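Local coordinates for protein putative N-acetyl-gamma-glutamyl-phosphate reductase (Arabidopsis thaliana, PDB 1XYG) that probably catalyses the NADPH-dependent reduction of N-acetyl-L-glutamyl 5-phosphate to its semialdehyde in chloroplast arginine biosynthesis, at residues Pro347-Thr350 and Gly351-Gln355. Residues are numbered along the deposited sequence; the frame is centred on the assembly and turned at random.
Sequences PETT and GLLHQ
The amide N of L352 donates to the carbonyl O of T349 at 2.9 Å, arriving 42° out of the carbonyl plane and closing a type II beta turn over T349-L352. Its third position belongs to G351, whose positive phi of 63° glycine adopts readily. A type I turn over P347-T350 precedes and overlaps it; P347 stands first and supplies only its carbonyl, so its lack of an N-H costs the turn nothing. The carbonyl O of P347 takes two bonds from the same face, from T350 N at 3.0 Å and T350 OG1 at 2.9 Å. Threonine suits this corner because its OG1, set beside its own backbone N (chi1 -63°), doubles the turn's main-chain bond. The two overlapping turns carry the chain on from helix 329-343, and ND2 of N341 in that helix hydrogen-bonds to the carbonyl oxygens of E348 and T350. L352 turns its aliphatic side chain back over the bend, CD1 lying 3.6 Å from E348 O, while the side chain also packs on L337 of the helix and on F285. L353 reaches back with CD2 to CB of T349, 3.8 Å away, a small nonpolar touch. OE2 of E348 accepts a hydrogen bond from Q338 and OE1 forms a salt bridge with R149. Further on, NE2 of Q355 folds back to L353 O at 2.9 Å, which also accepts a hydrogen bond from ND2 of N38 of a second subunit.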
ATOM      1  N   PRO A 347       3.731  14.131  35.221  1.00 35.55           N
ATOM      2  CA  PRO A 347       3.741  12.671  35.094  1.00 35.97           C
ATOM      3  C   PRO A 347       4.267  12.284  33.713  1.00 34.38           C
ATOM      4  O   PRO A 347       3.866  12.865  32.708  1.00 32.56           O
ATOM      5  CB  PRO A 347       2.274  12.295  35.297  1.00 36.13           C
ATOM      6  CG  PRO A 347       1.757  13.407  36.175  1.00 36.35           C
ATOM      7  CD  PRO A 347       2.385  14.624  35.554  1.00 34.93           C
ATOM      8  N   GLU A 348       5.162  11.303  33.682  1.00 34.15           N
ATOM      9  CA  GLU A 348       5.780  10.844  32.449  1.00 34.18           C
ATOM     10  C   GLU A 348       4.833  10.484  31.296  1.00 34.46           C
ATOM     11  O   GLU A 348       5.108  10.807  30.136  1.00 34.17           O
ATOM     12  CB  GLU A 348       6.684   9.655  32.756  1.00 32.09           C
ATOM     13  CG  GLU A 348       7.520   9.231  31.598  1.00 32.76           C
ATOM     14  CD  GLU A 348       8.621   8.314  32.031  1.00 33.93           C
ATOM     15  OE1 GLU A 348       9.273   8.630  33.048  1.00 33.42           O
ATOM     16  OE2 GLU A 348       8.842   7.287  31.355  1.00 34.66           O
ATOM     17  N   THR A 349       3.719   9.830  31.615  1.00 33.16           N
ATOM     18  CA  THR A 349       2.760   9.403  30.598  1.00 31.92           C
ATOM     19  C   THR A 349       1.755  10.471  30.184  1.00 32.91           C
ATOM     20  O   THR A 349       0.880  10.219  29.346  1.00 29.84           O
ATOM     21  CB  THR A 349       1.949   8.191  31.076  1.00 33.06           C
ATOM     22  OG1 THR A 349       1.140   8.587  32.189  1.00 33.42           O
ATOM     23  CG2 THR A 349       2.873   7.040  31.476  1.00 31.99           C
ATOM     24  N   THR A 350       1.865  11.662  30.758  1.00 32.00           N
ATOM     25  CA  THR A 350       0.922  12.722  30.422  1.00 32.84           C
ATOM     26  C   THR A 350       0.818  12.981  28.921  1.00 33.76           C
ATOM     27  O   THR A 350       1.816  13.264  28.248  1.00 32.68           O
ATOM     28  CB  THR A 350       1.275  14.055  31.116  1.00 32.86           C
ATOM     29  OG1 THR A 350       1.185  13.898  32.535  1.00 33.44           O
ATOM     30  CG2 THR A 350       0.301  15.139  30.681  1.00 31.60           C
ATOM     31  N   GLY A 351      -0.406  12.887  28.408  1.00 33.16           N
ATOM     32  CA  GLY A 351      -0.653  13.117  26.998  1.00 32.52           C
ATOM     33  C   GLY A 351       0.034  12.132  26.064  1.00 33.27           C
ATOM     34  O   GLY A 351       0.238  12.429  24.885  1.00 32.44           O
ATOM     35  N   LEU A 352       0.388  10.957  26.579  1.00 31.13           N
ATOM     36  CA  LEU A 352       1.056   9.943  25.769  1.00 29.88           C
ATOM     37  C   LEU A 352       0.384   8.582  25.859  1.00 28.16           C
ATOM     38  O   LEU A 352       1.006   7.568  25.568  1.00 28.27           O
ATOM     39  CB  LEU A 352       2.517   9.798  26.202  1.00 28.39           C
ATOM     40  CG  LEU A 352       3.490  10.917  25.827  1.00 29.76           C
ATOM     41  CD1 LEU A 352       4.799  10.711  26.584  1.00 27.53           C
ATOM     42  CD2 LEU A 352       3.717  10.927  24.297  1.00 27.89           C
ATOM     43  N   LEU A 353      -0.884   8.551  26.250  1.00 26.96           N
ATOM     44  CA  LEU A 353      -1.576   7.279  26.373  1.00 28.04           C
ATOM     45  C   LEU A 353      -2.438   6.898  25.169  1.00 30.54           C
ATOM     46  O   LEU A 353      -3.325   6.043  25.278  1.00 31.39           O
ATOM     47  CB  LEU A 353      -2.414   7.268  27.651  1.00 26.76           C
ATOM     48  CG  LEU A 353      -1.594   7.390  28.939  1.00 26.29           C
ATOM     49  CD1 LEU A 353      -2.512   7.304  30.146  1.00 27.01           C
ATOM     50  CD2 LEU A 353      -0.545   6.279  28.987  1.00 25.82           C
ATOM     51  N   HIS A 354      -2.177   7.520  24.020  1.00 30.49           N
ATOM     52  CA  HIS A 354      -2.926   7.204  22.803  1.00 31.74           C
ATOM     53  C   HIS A 354      -2.751   5.711  22.548  1.00 31.79           C
ATOM     54  O   HIS A 354      -1.637   5.183  22.651  1.00 29.76           O
ATOM     55  CB  HIS A 354      -2.370   7.960  21.593  1.00 33.21           C
ATOM     56  CG  HIS A 354      -2.244   9.435  21.795  1.00 36.86           C
ATOM     57  ND1 HIS A 354      -1.222  10.003  22.524  1.00 35.08           N
ATOM     58  CD2 HIS A 354      -3.000  10.461  21.340  1.00 36.40           C
ATOM     59  CE1 HIS A 354      -1.351  11.316  22.505  1.00 37.15           C
ATOM     60  NE2 HIS A 354      -2.422  11.622  21.793  1.00 37.36           N
ATOM     61  N   GLN A 355      -3.842   5.024  22.227  1.00 29.34           N
ATOM     62  CA  GLN A 355      -3.756   3.597  21.956  1.00 30.19           C
ATOM     63  C   GLN A 355      -3.493   3.375  20.475  1.00 29.23           C
ATOM     64  O   GLN A 355      -3.897   4.185  19.641  1.00 28.45           O
ATOM     65  CB  GLN A 355      -5.036   2.881  22.403  1.00 29.53           C
ATOM     66  CG  GLN A 355      -5.186   2.797  23.924  1.00 28.69           C
ATOM     67  CD  GLN A 355      -3.935   2.266  24.610  1.00 31.28           C
ATOM     68  OE1 GLN A 355      -3.600   1.088  24.496  1.00 34.14           O
ATOM     69  NE2 GLN A 355      -3.231   3.142  25.323  1.00 31.82           N
TER